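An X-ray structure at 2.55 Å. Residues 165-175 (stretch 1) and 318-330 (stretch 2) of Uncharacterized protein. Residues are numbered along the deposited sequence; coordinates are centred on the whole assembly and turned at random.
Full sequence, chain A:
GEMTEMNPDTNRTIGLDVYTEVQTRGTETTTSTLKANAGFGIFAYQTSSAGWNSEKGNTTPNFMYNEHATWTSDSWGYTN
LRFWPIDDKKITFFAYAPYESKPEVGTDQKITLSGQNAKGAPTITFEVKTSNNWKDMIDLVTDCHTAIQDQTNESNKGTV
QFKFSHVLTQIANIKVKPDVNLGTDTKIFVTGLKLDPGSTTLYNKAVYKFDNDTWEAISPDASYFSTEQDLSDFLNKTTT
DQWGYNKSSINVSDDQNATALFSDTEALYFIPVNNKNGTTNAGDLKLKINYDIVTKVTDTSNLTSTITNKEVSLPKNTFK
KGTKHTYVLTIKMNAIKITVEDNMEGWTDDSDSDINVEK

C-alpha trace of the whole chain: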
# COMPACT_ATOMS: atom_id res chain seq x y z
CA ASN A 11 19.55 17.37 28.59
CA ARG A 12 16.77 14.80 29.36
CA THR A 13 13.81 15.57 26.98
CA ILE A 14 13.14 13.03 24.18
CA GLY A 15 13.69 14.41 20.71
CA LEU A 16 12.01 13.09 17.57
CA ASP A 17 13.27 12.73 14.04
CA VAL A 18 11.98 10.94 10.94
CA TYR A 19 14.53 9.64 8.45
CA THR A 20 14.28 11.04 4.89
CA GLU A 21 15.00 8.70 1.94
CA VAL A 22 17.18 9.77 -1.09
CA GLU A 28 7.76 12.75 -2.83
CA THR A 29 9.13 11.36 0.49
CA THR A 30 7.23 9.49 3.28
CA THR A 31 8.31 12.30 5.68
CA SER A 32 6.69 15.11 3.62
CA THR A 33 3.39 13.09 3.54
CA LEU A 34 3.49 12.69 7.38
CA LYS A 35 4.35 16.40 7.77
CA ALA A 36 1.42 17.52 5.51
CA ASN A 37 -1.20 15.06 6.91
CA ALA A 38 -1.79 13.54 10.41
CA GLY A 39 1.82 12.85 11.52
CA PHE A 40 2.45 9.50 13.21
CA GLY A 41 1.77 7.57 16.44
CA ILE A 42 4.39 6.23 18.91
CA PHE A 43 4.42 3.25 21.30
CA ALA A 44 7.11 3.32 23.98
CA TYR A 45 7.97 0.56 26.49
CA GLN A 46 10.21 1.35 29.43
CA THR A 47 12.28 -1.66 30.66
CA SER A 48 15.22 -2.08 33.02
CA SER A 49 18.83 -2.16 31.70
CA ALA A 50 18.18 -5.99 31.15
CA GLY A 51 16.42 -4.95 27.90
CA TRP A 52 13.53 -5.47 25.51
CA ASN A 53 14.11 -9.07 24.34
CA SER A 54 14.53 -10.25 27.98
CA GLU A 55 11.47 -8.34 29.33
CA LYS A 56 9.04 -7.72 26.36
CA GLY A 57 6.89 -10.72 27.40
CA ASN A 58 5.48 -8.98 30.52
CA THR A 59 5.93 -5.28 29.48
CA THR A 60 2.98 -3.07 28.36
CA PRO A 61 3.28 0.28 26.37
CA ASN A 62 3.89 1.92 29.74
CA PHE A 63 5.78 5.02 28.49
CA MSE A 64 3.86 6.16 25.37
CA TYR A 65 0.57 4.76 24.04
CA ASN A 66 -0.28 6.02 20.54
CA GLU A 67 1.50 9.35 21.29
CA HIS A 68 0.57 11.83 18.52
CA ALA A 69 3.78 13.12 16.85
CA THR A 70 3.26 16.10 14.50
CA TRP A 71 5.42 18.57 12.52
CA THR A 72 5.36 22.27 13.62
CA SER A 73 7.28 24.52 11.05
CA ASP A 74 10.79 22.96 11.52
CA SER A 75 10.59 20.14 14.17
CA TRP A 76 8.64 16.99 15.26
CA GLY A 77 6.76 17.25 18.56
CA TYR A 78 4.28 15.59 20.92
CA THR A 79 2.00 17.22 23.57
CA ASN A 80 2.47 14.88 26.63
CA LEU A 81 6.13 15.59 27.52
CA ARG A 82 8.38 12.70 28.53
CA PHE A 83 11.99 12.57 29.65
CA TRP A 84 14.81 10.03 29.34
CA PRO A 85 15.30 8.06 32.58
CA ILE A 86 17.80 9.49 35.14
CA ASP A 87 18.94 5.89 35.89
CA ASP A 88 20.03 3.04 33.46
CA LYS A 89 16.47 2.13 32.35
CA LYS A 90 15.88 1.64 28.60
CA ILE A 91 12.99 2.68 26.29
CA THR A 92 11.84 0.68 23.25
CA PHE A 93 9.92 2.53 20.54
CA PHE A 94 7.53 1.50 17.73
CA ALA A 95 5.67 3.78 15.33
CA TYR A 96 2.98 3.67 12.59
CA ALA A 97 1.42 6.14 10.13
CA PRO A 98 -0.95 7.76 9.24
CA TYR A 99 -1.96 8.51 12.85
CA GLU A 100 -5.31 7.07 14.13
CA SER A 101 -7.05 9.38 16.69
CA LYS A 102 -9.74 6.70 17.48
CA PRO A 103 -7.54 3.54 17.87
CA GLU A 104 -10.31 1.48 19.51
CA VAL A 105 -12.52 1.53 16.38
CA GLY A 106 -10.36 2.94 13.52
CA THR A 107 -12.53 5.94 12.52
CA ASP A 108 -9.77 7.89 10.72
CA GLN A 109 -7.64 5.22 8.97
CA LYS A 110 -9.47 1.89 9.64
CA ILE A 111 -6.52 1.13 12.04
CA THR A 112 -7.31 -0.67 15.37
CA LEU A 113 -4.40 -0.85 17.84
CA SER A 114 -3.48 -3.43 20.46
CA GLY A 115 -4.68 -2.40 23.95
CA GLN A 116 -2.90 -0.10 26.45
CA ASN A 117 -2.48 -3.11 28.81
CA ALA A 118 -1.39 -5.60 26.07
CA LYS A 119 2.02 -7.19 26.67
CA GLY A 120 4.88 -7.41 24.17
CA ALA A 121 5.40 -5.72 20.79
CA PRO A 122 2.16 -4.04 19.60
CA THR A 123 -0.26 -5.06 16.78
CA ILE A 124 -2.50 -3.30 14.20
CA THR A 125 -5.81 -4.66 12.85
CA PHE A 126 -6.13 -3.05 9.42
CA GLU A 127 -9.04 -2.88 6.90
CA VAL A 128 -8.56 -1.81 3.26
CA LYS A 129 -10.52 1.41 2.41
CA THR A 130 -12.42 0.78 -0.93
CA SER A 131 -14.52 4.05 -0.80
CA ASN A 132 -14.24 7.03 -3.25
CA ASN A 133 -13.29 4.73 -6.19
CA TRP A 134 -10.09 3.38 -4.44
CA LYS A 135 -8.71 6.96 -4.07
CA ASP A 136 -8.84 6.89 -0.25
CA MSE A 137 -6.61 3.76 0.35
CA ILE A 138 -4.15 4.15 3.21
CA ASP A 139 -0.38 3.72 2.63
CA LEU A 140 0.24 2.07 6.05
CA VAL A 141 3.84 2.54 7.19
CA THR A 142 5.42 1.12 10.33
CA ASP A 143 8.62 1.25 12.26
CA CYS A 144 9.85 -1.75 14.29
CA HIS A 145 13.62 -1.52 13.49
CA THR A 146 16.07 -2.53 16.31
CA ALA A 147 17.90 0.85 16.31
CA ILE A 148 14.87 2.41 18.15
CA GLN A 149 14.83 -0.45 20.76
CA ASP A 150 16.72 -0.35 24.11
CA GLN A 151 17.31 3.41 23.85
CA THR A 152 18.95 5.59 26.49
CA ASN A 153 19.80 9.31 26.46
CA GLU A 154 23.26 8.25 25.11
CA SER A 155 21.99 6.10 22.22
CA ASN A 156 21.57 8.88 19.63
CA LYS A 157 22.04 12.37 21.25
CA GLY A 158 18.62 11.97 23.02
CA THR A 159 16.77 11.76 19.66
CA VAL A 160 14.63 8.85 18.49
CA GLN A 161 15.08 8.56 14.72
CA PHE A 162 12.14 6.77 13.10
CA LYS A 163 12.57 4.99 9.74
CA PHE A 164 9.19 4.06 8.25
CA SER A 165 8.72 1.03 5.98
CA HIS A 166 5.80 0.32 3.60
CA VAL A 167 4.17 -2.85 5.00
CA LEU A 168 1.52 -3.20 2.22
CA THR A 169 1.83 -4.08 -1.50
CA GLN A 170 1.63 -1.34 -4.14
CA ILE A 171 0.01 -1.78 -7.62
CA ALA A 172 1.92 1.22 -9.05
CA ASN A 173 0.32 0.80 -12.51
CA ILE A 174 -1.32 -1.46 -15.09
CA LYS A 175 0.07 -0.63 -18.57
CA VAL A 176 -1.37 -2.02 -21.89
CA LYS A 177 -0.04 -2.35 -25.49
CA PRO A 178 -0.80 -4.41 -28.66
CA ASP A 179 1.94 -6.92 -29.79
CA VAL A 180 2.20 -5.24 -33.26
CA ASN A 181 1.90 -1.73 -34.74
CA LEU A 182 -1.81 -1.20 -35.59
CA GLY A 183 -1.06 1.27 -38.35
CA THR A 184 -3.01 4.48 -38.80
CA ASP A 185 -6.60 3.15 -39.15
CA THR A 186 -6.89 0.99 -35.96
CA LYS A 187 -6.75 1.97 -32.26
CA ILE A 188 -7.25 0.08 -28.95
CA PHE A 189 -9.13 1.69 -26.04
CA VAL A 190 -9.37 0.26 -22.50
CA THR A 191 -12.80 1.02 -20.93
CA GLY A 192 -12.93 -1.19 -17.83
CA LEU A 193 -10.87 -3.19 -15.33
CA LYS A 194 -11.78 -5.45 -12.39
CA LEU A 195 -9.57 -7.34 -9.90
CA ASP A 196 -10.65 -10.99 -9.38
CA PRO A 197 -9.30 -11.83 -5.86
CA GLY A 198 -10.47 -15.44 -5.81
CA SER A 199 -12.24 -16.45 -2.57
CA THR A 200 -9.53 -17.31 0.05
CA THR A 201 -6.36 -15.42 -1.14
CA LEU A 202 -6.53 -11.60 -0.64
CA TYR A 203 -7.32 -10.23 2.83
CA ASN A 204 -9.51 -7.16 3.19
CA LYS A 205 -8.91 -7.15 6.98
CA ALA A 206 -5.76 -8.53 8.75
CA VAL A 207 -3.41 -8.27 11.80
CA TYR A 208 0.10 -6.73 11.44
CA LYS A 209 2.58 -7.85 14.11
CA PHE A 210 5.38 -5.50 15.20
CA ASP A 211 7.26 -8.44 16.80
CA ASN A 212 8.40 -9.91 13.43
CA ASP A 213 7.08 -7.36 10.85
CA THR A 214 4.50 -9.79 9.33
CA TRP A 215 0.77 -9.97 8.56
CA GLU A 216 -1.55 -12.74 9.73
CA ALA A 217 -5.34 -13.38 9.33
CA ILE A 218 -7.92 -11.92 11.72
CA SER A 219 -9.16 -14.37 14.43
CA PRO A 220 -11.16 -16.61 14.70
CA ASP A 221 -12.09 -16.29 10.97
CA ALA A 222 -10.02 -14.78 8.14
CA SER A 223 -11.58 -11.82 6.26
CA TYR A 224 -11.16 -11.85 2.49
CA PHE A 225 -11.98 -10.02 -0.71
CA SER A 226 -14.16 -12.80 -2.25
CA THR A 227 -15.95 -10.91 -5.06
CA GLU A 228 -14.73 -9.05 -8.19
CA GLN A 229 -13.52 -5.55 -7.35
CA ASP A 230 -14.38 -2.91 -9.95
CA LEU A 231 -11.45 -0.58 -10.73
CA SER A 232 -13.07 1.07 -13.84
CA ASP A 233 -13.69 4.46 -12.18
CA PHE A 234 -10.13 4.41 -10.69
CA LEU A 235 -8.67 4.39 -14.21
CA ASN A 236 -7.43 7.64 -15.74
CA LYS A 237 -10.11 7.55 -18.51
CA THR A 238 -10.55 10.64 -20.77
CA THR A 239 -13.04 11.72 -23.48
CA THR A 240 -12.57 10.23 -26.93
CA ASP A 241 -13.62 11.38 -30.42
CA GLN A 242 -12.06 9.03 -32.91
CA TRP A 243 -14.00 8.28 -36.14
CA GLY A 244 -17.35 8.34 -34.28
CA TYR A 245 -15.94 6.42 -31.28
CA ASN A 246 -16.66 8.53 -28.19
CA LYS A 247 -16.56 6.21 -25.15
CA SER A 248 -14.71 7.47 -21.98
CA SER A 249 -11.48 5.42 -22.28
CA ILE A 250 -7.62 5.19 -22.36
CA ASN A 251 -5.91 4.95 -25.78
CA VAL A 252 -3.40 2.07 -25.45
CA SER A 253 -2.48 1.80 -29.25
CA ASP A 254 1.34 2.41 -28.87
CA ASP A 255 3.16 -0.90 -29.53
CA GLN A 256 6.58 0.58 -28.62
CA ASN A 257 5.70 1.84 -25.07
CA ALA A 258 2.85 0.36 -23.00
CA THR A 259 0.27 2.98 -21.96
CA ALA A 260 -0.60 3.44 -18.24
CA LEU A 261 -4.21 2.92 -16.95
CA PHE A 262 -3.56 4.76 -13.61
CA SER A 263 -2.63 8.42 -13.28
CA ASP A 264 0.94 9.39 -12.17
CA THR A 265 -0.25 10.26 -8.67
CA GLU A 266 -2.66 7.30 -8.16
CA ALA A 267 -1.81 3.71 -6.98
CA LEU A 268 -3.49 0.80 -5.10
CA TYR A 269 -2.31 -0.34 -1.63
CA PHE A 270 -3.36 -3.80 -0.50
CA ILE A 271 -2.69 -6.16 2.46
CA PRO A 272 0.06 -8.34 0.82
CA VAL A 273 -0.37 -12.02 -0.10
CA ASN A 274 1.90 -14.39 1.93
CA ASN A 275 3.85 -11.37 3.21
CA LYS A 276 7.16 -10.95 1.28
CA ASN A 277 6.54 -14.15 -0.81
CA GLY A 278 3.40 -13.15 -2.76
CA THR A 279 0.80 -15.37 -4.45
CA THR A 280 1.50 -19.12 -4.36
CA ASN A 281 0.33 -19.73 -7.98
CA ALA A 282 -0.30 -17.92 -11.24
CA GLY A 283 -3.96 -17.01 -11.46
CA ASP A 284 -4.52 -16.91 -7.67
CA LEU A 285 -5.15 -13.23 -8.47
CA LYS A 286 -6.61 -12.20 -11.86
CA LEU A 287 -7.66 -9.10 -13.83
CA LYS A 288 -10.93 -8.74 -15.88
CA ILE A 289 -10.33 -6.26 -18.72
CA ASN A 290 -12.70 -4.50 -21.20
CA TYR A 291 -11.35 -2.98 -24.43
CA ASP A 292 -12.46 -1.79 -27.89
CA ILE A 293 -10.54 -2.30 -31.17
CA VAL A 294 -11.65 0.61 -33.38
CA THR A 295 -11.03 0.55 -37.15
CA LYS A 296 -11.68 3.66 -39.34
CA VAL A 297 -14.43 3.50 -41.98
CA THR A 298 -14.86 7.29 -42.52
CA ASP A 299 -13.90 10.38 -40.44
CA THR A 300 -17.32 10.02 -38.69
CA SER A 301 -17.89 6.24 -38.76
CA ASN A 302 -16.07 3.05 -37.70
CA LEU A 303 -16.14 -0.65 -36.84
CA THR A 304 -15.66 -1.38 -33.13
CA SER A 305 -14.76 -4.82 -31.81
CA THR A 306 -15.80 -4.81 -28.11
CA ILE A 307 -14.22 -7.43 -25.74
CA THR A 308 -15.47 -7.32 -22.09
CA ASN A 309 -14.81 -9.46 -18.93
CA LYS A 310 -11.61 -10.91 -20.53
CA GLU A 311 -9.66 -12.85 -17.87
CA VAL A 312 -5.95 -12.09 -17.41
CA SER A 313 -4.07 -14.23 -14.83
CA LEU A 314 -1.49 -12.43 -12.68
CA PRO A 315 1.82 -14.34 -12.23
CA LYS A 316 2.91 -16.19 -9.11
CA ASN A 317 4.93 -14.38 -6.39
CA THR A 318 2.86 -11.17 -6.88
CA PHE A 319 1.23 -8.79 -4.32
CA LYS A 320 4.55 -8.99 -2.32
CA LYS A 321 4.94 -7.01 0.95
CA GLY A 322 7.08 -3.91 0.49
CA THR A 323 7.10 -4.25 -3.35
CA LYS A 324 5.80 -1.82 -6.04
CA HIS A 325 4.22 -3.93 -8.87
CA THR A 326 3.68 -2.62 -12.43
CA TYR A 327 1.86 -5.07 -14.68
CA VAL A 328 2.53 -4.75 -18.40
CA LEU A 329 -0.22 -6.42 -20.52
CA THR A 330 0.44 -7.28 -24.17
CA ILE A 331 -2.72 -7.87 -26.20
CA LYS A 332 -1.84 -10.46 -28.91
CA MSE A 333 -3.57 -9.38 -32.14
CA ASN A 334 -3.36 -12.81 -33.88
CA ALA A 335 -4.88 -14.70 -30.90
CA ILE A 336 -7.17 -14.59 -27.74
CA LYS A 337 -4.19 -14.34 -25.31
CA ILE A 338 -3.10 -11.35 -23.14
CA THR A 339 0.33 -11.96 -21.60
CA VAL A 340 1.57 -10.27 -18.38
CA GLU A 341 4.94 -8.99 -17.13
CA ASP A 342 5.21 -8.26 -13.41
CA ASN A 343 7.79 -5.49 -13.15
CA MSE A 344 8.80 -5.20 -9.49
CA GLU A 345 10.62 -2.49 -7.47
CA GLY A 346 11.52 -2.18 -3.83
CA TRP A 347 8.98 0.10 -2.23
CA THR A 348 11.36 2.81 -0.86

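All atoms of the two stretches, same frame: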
# COMPACT_ATOMS: atom_id res chain seq x y z
N SER A 165 8.73 1.97 7.10
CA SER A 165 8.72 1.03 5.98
C SER A 165 7.31 0.81 5.50
O SER A 165 6.39 0.82 6.32
CB SER A 165 9.34 -0.30 6.40
OG SER A 165 10.75 -0.25 6.32
N HIS A 166 7.12 0.60 4.19
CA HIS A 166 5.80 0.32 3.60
C HIS A 166 5.50 -1.17 3.79
O HIS A 166 6.25 -2.03 3.28
CB HIS A 166 5.77 0.73 2.13
CG HIS A 166 6.00 2.20 1.92
ND1 HIS A 166 4.96 3.11 1.98
CD2 HIS A 166 7.14 2.86 1.62
CE1 HIS A 166 5.50 4.30 1.73
NE2 HIS A 166 6.80 4.20 1.51
N VAL A 167 4.48 -1.47 4.61
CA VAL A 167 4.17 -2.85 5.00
C VAL A 167 3.08 -3.48 4.11
O VAL A 167 2.77 -4.66 4.28
CB VAL A 167 3.82 -2.93 6.50
CG1 VAL A 167 5.00 -2.46 7.34
CG2 VAL A 167 2.54 -2.15 6.83
N LEU A 168 2.54 -2.72 3.16
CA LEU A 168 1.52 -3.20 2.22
C LEU A 168 2.18 -3.53 0.86
O LEU A 168 3.41 -3.49 0.74
CB LEU A 168 0.44 -2.10 2.02
CG LEU A 168 -0.37 -1.65 3.22
CD1 LEU A 168 -1.33 -0.58 2.82
CD2 LEU A 168 -1.12 -2.80 3.84
N THR A 169 1.36 -3.87 -0.15
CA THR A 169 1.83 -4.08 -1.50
C THR A 169 1.28 -2.92 -2.35
O THR A 169 0.13 -2.48 -2.15
CB THR A 169 1.51 -5.47 -2.05
OG1 THR A 169 2.27 -5.67 -3.23
CG2 THR A 169 0.05 -5.68 -2.36
N GLN A 170 2.10 -2.39 -3.24
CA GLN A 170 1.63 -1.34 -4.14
C GLN A 170 1.43 -1.87 -5.57
O GLN A 170 2.32 -2.56 -6.09
CB GLN A 170 2.60 -0.16 -4.18
CG GLN A 170 1.96 1.05 -4.82
CD GLN A 170 2.92 2.16 -5.10
OE1 GLN A 170 2.91 2.75 -6.17
NE2 GLN A 170 3.74 2.50 -4.15
N ILE A 171 0.28 -1.55 -6.20
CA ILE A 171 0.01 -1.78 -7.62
C ILE A 171 0.22 -0.40 -8.19
O ILE A 171 -0.69 0.44 -8.10
CB ILE A 171 -1.36 -2.45 -7.98
CG1 ILE A 171 -1.63 -3.76 -7.20
CG2 ILE A 171 -1.50 -2.65 -9.47
CD1 ILE A 171 -0.37 -4.71 -6.95
N ALA A 172 1.49 -0.10 -8.57
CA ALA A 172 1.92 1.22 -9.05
C ALA A 172 1.23 1.60 -10.36
O ALA A 172 0.94 2.78 -10.58
CB ALA A 172 3.42 1.24 -9.24
N ASN A 173 0.99 0.60 -11.23
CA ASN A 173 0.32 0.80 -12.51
C ASN A 173 -0.01 -0.51 -13.19
O ASN A 173 0.51 -1.55 -12.84
CB ASN A 173 1.16 1.66 -13.46
CG ASN A 173 0.38 2.76 -14.11
OD1 ASN A 173 -0.69 2.53 -14.67
ND2 ASN A 173 0.85 3.98 -14.00
N ILE A 174 -0.91 -0.42 -14.15
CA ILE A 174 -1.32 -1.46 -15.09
C ILE A 174 -1.23 -0.75 -16.44
O ILE A 174 -1.92 0.24 -16.67
CB ILE A 174 -2.67 -2.12 -14.78
CG1 ILE A 174 -2.63 -2.75 -13.38
CG2 ILE A 174 -2.95 -3.18 -15.85
CD1 ILE A 174 -3.91 -3.15 -12.81
N LYS A 175 -0.25 -1.17 -17.26
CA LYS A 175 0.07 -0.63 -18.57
C LYS A 175 -0.36 -1.61 -19.67
O LYS A 175 -0.20 -2.82 -19.48
CB LYS A 175 1.58 -0.36 -18.65
CG LYS A 175 2.10 0.78 -17.79
CD LYS A 175 3.54 1.02 -18.12
CE LYS A 175 4.16 2.19 -17.40
NZ LYS A 175 5.64 2.05 -17.35
N THR A 318 3.34 -12.53 -6.68
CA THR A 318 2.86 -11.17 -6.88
C THR A 318 2.08 -10.75 -5.62
O THR A 318 1.68 -11.61 -4.83
CB THR A 318 2.06 -11.02 -8.19
OG1 THR A 318 2.10 -9.65 -8.58
CG2 THR A 318 0.64 -11.48 -8.08
N PHE A 319 1.85 -9.43 -5.48
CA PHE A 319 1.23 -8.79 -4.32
C PHE A 319 2.17 -9.02 -3.10
O PHE A 319 1.73 -9.38 -2.00
CB PHE A 319 -0.22 -9.25 -4.09
CG PHE A 319 -1.30 -8.44 -4.77
CD1 PHE A 319 -1.26 -8.21 -6.15
CD2 PHE A 319 -2.43 -8.03 -4.07
CE1 PHE A 319 -2.34 -7.56 -6.80
CE2 PHE A 319 -3.50 -7.38 -4.73
CZ PHE A 319 -3.44 -7.14 -6.08
N LYS A 320 3.50 -8.83 -3.32
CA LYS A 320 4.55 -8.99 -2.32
C LYS A 320 4.62 -7.79 -1.38
O LYS A 320 4.59 -6.64 -1.83
CB LYS A 320 5.93 -9.15 -2.99
CG LYS A 320 6.18 -10.45 -3.71
CD LYS A 320 7.51 -10.41 -4.46
CE LYS A 320 8.25 -11.71 -4.29
NZ LYS A 320 9.30 -11.91 -5.32
N LYS A 321 4.76 -8.06 -0.07
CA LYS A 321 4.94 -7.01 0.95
C LYS A 321 6.16 -6.16 0.63
O LYS A 321 7.22 -6.70 0.30
CB LYS A 321 5.11 -7.67 2.32
CG LYS A 321 5.11 -6.73 3.49
CD LYS A 321 5.08 -7.53 4.80
CE LYS A 321 5.46 -6.70 6.01
NZ LYS A 321 6.86 -6.23 5.92
N GLY A 322 6.00 -4.85 0.72
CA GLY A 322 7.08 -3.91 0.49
C GLY A 322 7.60 -3.83 -0.93
O GLY A 322 8.72 -3.34 -1.14
N THR A 323 6.79 -4.28 -1.91
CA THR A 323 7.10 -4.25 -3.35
C THR A 323 6.10 -3.36 -4.07
O THR A 323 4.92 -3.36 -3.72
CB THR A 323 7.08 -5.68 -3.91
OG1 THR A 323 8.02 -6.47 -3.20
CG2 THR A 323 7.45 -5.75 -5.37
N LYS A 324 6.58 -2.60 -5.07
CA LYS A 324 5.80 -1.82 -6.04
C LYS A 324 5.66 -2.70 -7.30
O LYS A 324 6.67 -2.98 -7.93
CB LYS A 324 6.47 -0.48 -6.42
CG LYS A 324 6.52 0.58 -5.33
CD LYS A 324 6.72 1.99 -5.90
CE LYS A 324 8.16 2.40 -6.05
NZ LYS A 324 8.27 3.67 -6.81
N HIS A 325 4.44 -3.12 -7.66
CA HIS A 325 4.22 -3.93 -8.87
C HIS A 325 3.62 -3.10 -10.00
O HIS A 325 2.65 -2.36 -9.78
CB HIS A 325 3.31 -5.14 -8.62
CG HIS A 325 3.81 -6.13 -7.61
ND1 HIS A 325 4.63 -7.18 -7.98
CD2 HIS A 325 3.50 -6.26 -6.30
CE1 HIS A 325 4.84 -7.88 -6.88
NE2 HIS A 325 4.16 -7.38 -5.85
N THR A 326 4.21 -3.21 -11.19
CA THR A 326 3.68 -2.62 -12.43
C THR A 326 3.43 -3.77 -13.36
O THR A 326 4.38 -4.48 -13.72
CB THR A 326 4.62 -1.59 -13.09
OG1 THR A 326 4.92 -0.52 -12.18
CG2 THR A 326 4.04 -1.04 -14.41
N TYR A 327 2.17 -3.99 -13.73
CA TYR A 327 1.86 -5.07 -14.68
C TYR A 327 1.81 -4.52 -16.08
O TYR A 327 1.13 -3.52 -16.33
CB TYR A 327 0.53 -5.74 -14.34
CG TYR A 327 0.45 -6.33 -12.96
CD1 TYR A 327 1.24 -7.41 -12.59
CD2 TYR A 327 -0.48 -5.85 -12.04
CE1 TYR A 327 1.17 -7.95 -11.30
CE2 TYR A 327 -0.58 -6.40 -10.75
CZ TYR A 327 0.26 -7.44 -10.39
OH TYR A 327 0.16 -8.00 -9.14
N VAL A 328 2.56 -5.14 -17.00
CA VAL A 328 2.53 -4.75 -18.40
C VAL A 328 1.82 -5.86 -19.15
O VAL A 328 2.28 -7.00 -19.15
CB VAL A 328 3.92 -4.40 -18.98
CG1 VAL A 328 3.83 -4.00 -20.45
CG2 VAL A 328 4.59 -3.31 -18.14
N LEU A 329 0.66 -5.52 -19.74
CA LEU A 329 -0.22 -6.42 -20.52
C LEU A 329 -0.05 -6.22 -22.01
O LEU A 329 -0.22 -5.09 -22.50
CB LEU A 329 -1.70 -6.15 -20.17
CG LEU A 329 -2.33 -6.70 -18.92
CD1 LEU A 329 -1.52 -6.38 -17.65
CD2 LEU A 329 -3.71 -6.16 -18.79
N THR A 330 0.28 -7.31 -22.73
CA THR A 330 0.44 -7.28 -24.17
C THR A 330 -0.74 -8.01 -24.78
O THR A 330 -0.91 -9.21 -24.56
CB THR A 330 1.80 -7.87 -24.62
OG1 THR A 330 2.86 -7.13 -24.03
CG2 THR A 330 1.96 -7.83 -26.14
O HOH W 1 7.77 -4.08 4.35

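A beta bulge interrupts the pairing of two parallel strands, 169-175 and 323-330. Before it, Gln170 pairs with Lys324 and Ile171 with His325. After it, Asn173 pairs with Thr326, so Ala172 is the extra residue. Its phi/psi of -64/-35 is far from extended. Its CB points toward the other strand and lies 3.7 Å from Thr326 OG1.

The backbone ladder survives this shift. Gln170 N donates to Thr323 O at 3.0 Å, and His325 N donates to Gln170 O at 2.7 Å. Both bonds are nearly straight. At the bulge, Ala172 N donates to His325 O at 2.8 Å, with a bent angle of 131°. Asn173 N also faces His325 O, but at 3.7 Å it is not bonded. The ladder resumes with Tyr327 N to Asn173 O at 3.1 Å. Lys175 N to Tyr327 O at 2.9 Å and Leu329 N to Lys175 O at 2.8 Å follow. In the second strand His325 and Tyr327 each use both N and O. In the first, Gln170 and Lys175 do so, but at the bulge Ala172 gives the N and Asn173 the O.

A type II turn from Lys320 to Thr323 leads into the second strand. Thr323 N closes it on Lys320 O at 3.2 Å. The same carbonyl accepts a second bond across the contact, from Thr169 OG1 to Lys320 O at 2.9 Å. Gly322 N donates to Leu168 O at 2.9 Å. Gly322 has a positive phi of 68°, which favours glycine. An ideal CB there would lie 3.5 Å from His166 O. A water links the stretches nearby: it donates to His166 O at 2.8 Å and accepts from Lys321 NZ at 2.8 Å.

Ile171, His325, Ile174 and Tyr327 share one face of the sheet. Ile171 CD1 reaches Phe319 CE1 at 3.5 Å, and Ile171 CG2 lies 4.1 Å from Tyr327 CE2. Ile174 CG1 meets the edge of the Tyr327 ring, 4.0 Å from CD2 of that residue. Ile174 CG2 packs 3.9 Å from Leu329 CD1. Two bonds within stretch 2 tie the His325 and Tyr327 side chains to Lys320, the first residue of the turn, and to Thr318 before it. Lys320 N donates to His325 NE2 at 3.0 Å, and Tyr327 OH donates to Thr318 OG1 at 2.6 Å.

The face with Gln170, Lys324, Asn173, Thr326, Lys175 and Val328 carries more polar side chains. Gln170 NE2 lies 3.5 Å from Lys324 CD, a contact with the aliphatic part of the lysine. Lys175 CB lies 4.2 Å from Val328 CG2. Together the stretches bury 906 Å², both sides summed.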